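Local coordinates for GTPase activator-like protein (Chaetomium thermophilum, PDB 5HIU), which probably stimulates GTP hydrolysis by a small GTPase as the fungal TSC2, of which this chain is the helical N-terminal part, at residues A355-I358 with L359-I362; A389-C392 with A393-A396. All coordinates share one frame; numbering follows the deposited sequence.

Contact 1: residues A355-I358 with L359-I362; sequences ATEI and LRLI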
ATOM      1  N   ALA A 355     -12.959 -22.154  -8.819  1.00100.02           N
ATOM      2  CA  ALA A 355     -14.167 -22.829  -8.448  1.00102.63           C
ATOM      3  C   ALA A 355     -14.165 -23.027  -6.938  1.00 96.96           C
ATOM      4  O   ALA A 355     -15.178 -22.796  -6.295  1.00 97.81           O
ATOM      5  CB  ALA A 355     -14.264 -24.173  -9.166  1.00112.11           C
ATOM      6  N   THR A 356     -13.033 -23.443  -6.370  1.00 95.33           N
ATOM      7  CA  THR A 356     -12.932 -23.610  -4.913  1.00100.57           C
ATOM      8  C   THR A 356     -13.276 -22.309  -4.155  1.00101.23           C
ATOM      9  O   THR A 356     -13.926 -22.368  -3.106  1.00104.53           O
ATOM     10  CB  THR A 356     -11.539 -24.124  -4.475  1.00102.66           C
ATOM     11  OG1 THR A 356     -11.203 -25.301  -5.218  1.00113.20           O
ATOM     12  CG2 THR A 356     -11.505 -24.467  -2.984  1.00101.48           C
ATOM     13  N   GLU A 357     -12.849 -21.152  -4.685  1.00 96.24           N
ATOM     14  CA  GLU A 357     -13.116 -19.841  -4.049  1.00 92.39           C
ATOM     15  C   GLU A 357     -14.578 -19.425  -4.176  1.00 91.78           C
ATOM     16  O   GLU A 357     -15.232 -19.150  -3.162  1.00 92.34           O
ATOM     17  CB  GLU A 357     -12.196 -18.736  -4.595  1.00 82.51           C
ATOM     18  CG  GLU A 357     -10.746 -18.890  -4.172  1.00 81.48           C
ATOM     19  CD  GLU A 357     -10.589 -19.012  -2.655  1.00 88.48           C
ATOM     20  OE1 GLU A 357     -10.646 -17.965  -1.936  1.00 87.38           O
ATOM     21  OE2 GLU A 357     -10.401 -20.159  -2.177  1.00 83.75           O
ATOM     22  N   ILE A 358     -15.089 -19.396  -5.407  1.00 87.26           N
ATOM     23  CA  ILE A 358     -16.526 -19.195  -5.634  1.00 83.33           C
ATOM     24  C   ILE A 358     -17.325 -19.922  -4.555  1.00 75.56           C
ATOM     25  O   ILE A 358     -18.178 -19.331  -3.904  1.00 68.76           O
ATOM     26  CB  ILE A 358     -17.001 -19.733  -6.999  1.00 85.26           C
ATOM     27  CG1 ILE A 358     -16.335 -18.990  -8.169  1.00 86.80           C
ATOM     28  CG2 ILE A 358     -18.518 -19.606  -7.101  1.00 89.66           C
ATOM     29  CD1 ILE A 358     -16.906 -17.616  -8.470  1.00 81.58           C
ATOM     30  N   LEU A 359     -17.023 -21.202  -4.381  1.00 73.82           N
ATOM     31  CA  LEU A 359     -17.661 -22.021  -3.373  1.00 75.00           C
ATOM     32  C   LEU A 359     -17.378 -21.502  -1.975  1.00 73.36           C
ATOM     33  O   LEU A 359     -18.291 -21.395  -1.158  1.00 74.70           O
ATOM     34  CB  LEU A 359     -17.195 -23.484  -3.462  1.00 80.19           C
ATOM     35  CG  LEU A 359     -17.697 -24.386  -4.604  1.00 88.03           C
ATOM     36  CD1 LEU A 359     -17.283 -25.842  -4.375  1.00 91.16           C
ATOM     37  CD2 LEU A 359     -19.209 -24.294  -4.758  1.00 88.17           C
ATOM     38  N   ARG A 360     -16.120 -21.204  -1.678  1.00 75.19           N
ATOM     39  CA  ARG A 360     -15.745 -20.816  -0.308  1.00 73.77           C
ATOM     40  C   ARG A 360     -16.522 -19.582   0.132  1.00 65.88           C
ATOM     41  O   ARG A 360     -16.949 -19.484   1.276  1.00 62.90           O
ATOM     42  CB  ARG A 360     -14.215 -20.640  -0.151  1.00 75.69           C
ATOM     43  CG  ARG A 360     -13.790 -19.868   1.106  1.00 80.06           C
ATOM     44  CD  ARG A 360     -12.558 -20.384   1.841  1.00 82.48           C
ATOM     45  NE  ARG A 360     -11.403 -20.539   0.951  1.00 87.12           N
ATOM     46  CZ  ARG A 360     -10.668 -21.652   0.839  1.00 94.66           C
ATOM     47  NH1 ARG A 360     -10.917 -22.729   1.589  1.00 92.09           N
ATOM     48  NH2 ARG A 360      -9.654 -21.684  -0.019  1.00 98.31           N
ATOM     49  N   LEU A 361     -16.725 -18.665  -0.798  1.00 65.15           N
ATOM     50  CA  LEU A 361     -17.560 -17.489  -0.566  1.00 67.82           C
ATOM     51  C   LEU A 361     -18.972 -17.937  -0.214  1.00 67.91           C
ATOM     52  O   LEU A 361     -19.474 -17.656   0.878  1.00 65.96           O
ATOM     53  CB  LEU A 361     -17.579 -16.594  -1.819  1.00 66.74           C
ATOM     54  CG  LEU A 361     -18.145 -15.187  -1.660  1.00 65.78           C
ATOM     55  CD1 LEU A 361     -17.517 -14.261  -2.679  1.00 64.80           C
ATOM     56  CD2 LEU A 361     -19.666 -15.129  -1.759  1.00 63.32           C
ATOM     57  N   ILE A 362     -19.577 -18.691  -1.126  1.00 70.41           N
ATOM     58  CA  ILE A 362     -20.934 -19.185  -0.940  1.00 70.17           C
ATOM     59  C   ILE A 362     -21.016 -19.946   0.379  1.00 66.59           C
ATOM     60  O   ILE A 362     -21.956 -19.771   1.140  1.00 64.29           O
ATOM     61  CB  ILE A 362     -21.409 -20.047  -2.132  1.00 74.89           C
ATOM     62  CG1 ILE A 362     -21.468 -19.201  -3.420  1.00 76.55           C
ATOM     63  CG2 ILE A 362     -22.795 -20.628  -1.862  1.00 75.05           C
ATOM     64  CD1 ILE A 362     -21.734 -20.012  -4.678  1.00 76.96           C
TER

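Contact 2: residues A389-C392 with A393-A396; sequences AAQC and ATKA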
ATOM      1  N   ALA A 389     -23.455 -22.531  -7.468  1.00 81.23           N
ATOM      2  CA  ALA A 389     -22.781 -23.513  -6.643  1.00 83.44           C
ATOM      3  C   ALA A 389     -22.538 -24.784  -7.410  1.00 90.42           C
ATOM      4  O   ALA A 389     -21.457 -25.355  -7.317  1.00 92.52           O
ATOM      5  CB  ALA A 389     -23.589 -23.810  -5.395  1.00 84.63           C
ATOM      6  N   ALA A 390     -23.544 -25.212  -8.175  1.00 98.31           N
ATOM      7  CA  ALA A 390     -23.490 -26.473  -8.918  1.00104.11           C
ATOM      8  C   ALA A 390     -22.478 -26.402 -10.047  1.00107.08           C
ATOM      9  O   ALA A 390     -21.703 -27.335 -10.256  1.00107.04           O
ATOM     10  CB  ALA A 390     -24.865 -26.824  -9.469  1.00109.68           C
ATOM     11  N   GLN A 391     -22.479 -25.284 -10.760  1.00109.80           N
ATOM     12  CA  GLN A 391     -21.479 -25.041 -11.791  1.00114.64           C
ATOM     13  C   GLN A 391     -20.048 -25.242 -11.269  1.00114.04           C
ATOM     14  O   GLN A 391     -19.201 -25.739 -12.002  1.00122.97           O
ATOM     15  CB  GLN A 391     -21.645 -23.637 -12.365  1.00113.64           C
ATOM     16  CG  GLN A 391     -20.916 -23.429 -13.679  1.00118.61           C
ATOM     17  CD  GLN A 391     -21.702 -22.581 -14.660  1.00121.29           C
ATOM     18  OE1 GLN A 391     -22.823 -22.164 -14.378  1.00117.86           O
ATOM     19  NE2 GLN A 391     -21.118 -22.330 -15.826  1.00125.19           N
ATOM     20  N   CYS A 392     -19.785 -24.883 -10.011  1.00105.16           N
ATOM     21  CA  CYS A 392     -18.478 -25.155  -9.382  1.00104.32           C
ATOM     22  C   CYS A 392     -18.249 -26.639  -9.102  1.00105.15           C
ATOM     23  O   CYS A 392     -17.117 -27.052  -8.837  1.00102.17           O
ATOM     24  CB  CYS A 392     -18.322 -24.393  -8.057  1.00 98.47           C
ATOM     25  SG  CYS A 392     -18.812 -22.666  -8.130  1.00 95.00           S
ATOM     26  N   ALA A 393     -19.328 -27.421  -9.106  1.00107.04           N
ATOM     27  CA  ALA A 393     -19.245 -28.879  -9.025  1.00111.77           C
ATOM     28  C   ALA A 393     -18.829 -29.497 -10.362  1.00117.98           C
ATOM     29  O   ALA A 393     -18.392 -30.650 -10.403  1.00120.29           O
ATOM     30  CB  ALA A 393     -20.573 -29.461  -8.553  1.00109.02           C
ATOM     31  N   THR A 394     -18.970 -28.732 -11.448  1.00119.56           N
ATOM     32  CA  THR A 394     -18.450 -29.143 -12.757  1.00127.97           C
ATOM     33  C   THR A 394     -16.928 -29.215 -12.721  1.00129.12           C
ATOM     34  O   THR A 394     -16.314 -29.977 -13.458  1.00137.52           O
ATOM     35  CB  THR A 394     -18.833 -28.170 -13.893  1.00128.83           C
ATOM     36  OG1 THR A 394     -18.260 -26.880 -13.643  1.00126.66           O
ATOM     37  CG2 THR A 394     -20.344 -28.046 -14.049  1.00127.30           C
ATOM     38  N   LYS A 395     -16.319 -28.407 -11.868  1.00127.52           N
ATOM     39  CA  LYS A 395     -14.885 -28.453 -11.683  1.00128.69           C
ATOM     40  C   LYS A 395     -14.496 -29.382 -10.529  1.00127.71           C
ATOM     41  O   LYS A 395     -13.530 -29.133  -9.826  1.00128.21           O
ATOM     42  CB  LYS A 395     -14.358 -27.031 -11.483  1.00129.07           C
ATOM     43  CG  LYS A 395     -14.809 -26.056 -12.566  1.00131.81           C
ATOM     44  CD  LYS A 395     -14.368 -26.534 -13.938  1.00141.25           C
ATOM     45  CE  LYS A 395     -14.823 -25.618 -15.057  1.00145.72           C
ATOM     46  NZ  LYS A 395     -14.354 -26.150 -16.372  1.00151.67           N
ATOM     47  N   ALA A 396     -15.264 -30.453 -10.334  1.00132.56           N
ATOM     48  CA  ALA A 396     -14.816 -31.610  -9.557  1.00135.99           C
ATOM     49  C   ALA A 396     -14.423 -31.289  -8.115  1.00128.31           C
ATOM     50  O   ALA A 396     -14.865 -31.958  -7.176  1.00122.01           O
ATOM     51  CB  ALA A 396     -13.662 -32.296 -10.282  1.00145.03           C
TER

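Contact 1: residues A355-I358 with L359-I362
With CG beside its backbone N (chi1 -70°) and a bend at chi2, the carboxylate of E357 comes up beside R360, three residues on. R360 starts instead with CG anti to the backbone N (chi1 164°) and bends at chi2 and chi3, which brings its guanidinium alongside. The two side chains point the same way, and a salt bridge joins E357 OE2 to R360 NH2 at 2.7 Å. Its hydrogen bond is weak: the N-H points well off the oxygen, and the two flat groups are turned 54° apart.

On another side of helix 352-366, I358 and I362 run side by side, I358 CG2 meeting I362 CD1 at 4.0 Å; V388 of helix 383-391 touches both. The helix backbone keeps its regular i to i+4 bonds, for instance from L361 N to E357 O at 2.8 Å and from I362 N to I358 O at 3.2 Å. T356 turns its OG1 back to the carbonyl of T352. The chemistry thus divides by face: isoleucines meet a neighbouring helix, while the oblique ion pair, at an exposed arginine, probably adds electrostatic attraction more than directional grip.

Contact 2: residues A389-C392 with A393-A396
At the C-terminal end of helix 383-391, in this alpha-solenoid, an elongated array of helices with no strands, the chain passes into two overlapping type I beta turns, Q391 to T394 and A393 to A396, and the contact between 389-392 and 393-396 is made almost wholly of backbone. It illustrates how a helix can give way to short-range turns. The carbonyl of A390 accepts from two successive amides. A393 N comes to A390 O at 2.6 Å, three residues on, but from above the carbonyl plane, 59° out of it. T394 N reaches the same oxygen at 3.3 Å in a weak bond, so the i to i+4 pattern persists here only loosely beside the shorter link.

Between the turns K395 N makes a weak bond to C392 O, 3.4 Å long, and the second turn closes between A396 N and A393 O at 3.1 Å. A bond from T394 N to Q391 O would close the first turn, but the modelled position of that oxygen is doubtful.

Side chains add little across this junction. C392, which is buried, touches I358 and L359 of helix 352-366 and S347 of helix 336-348. Q391 also touches the latter helix, at S347 and K348, whereas A389 and A393 lie against helix 423-441 through L430 and L427. The segment is thereby packed between neighbouring helices even as its backbone bonding weakens, and the model breaks off just after A396. K395 CB lies 3.8 Å from C392 O, while the rest of the side chain bends at chi2 and carries NZ clear of 389-392.

Contact 1 lies within helix 352-366 and is largely buried, whereas contact 2 is partly buried and sits where helix 383-391 runs into a loop. These helices follow each other in the chain, and the contacts touch directly: I358 CG2 packs on C392 SG at 3.2 Å. L359 CD2 also packs on C392 CB, and A355 CB meets K395 CB. Both contacts border helix 423-441 as well. Their chemistry follows their place. Mid-helix, contact 1 combines regular amide bonding with an apolar pair and a surface ion pair; at the helix end, contact 2 relies on shorter-range, partly weak backbone bonds, with C392 carrying much of the packing between the two.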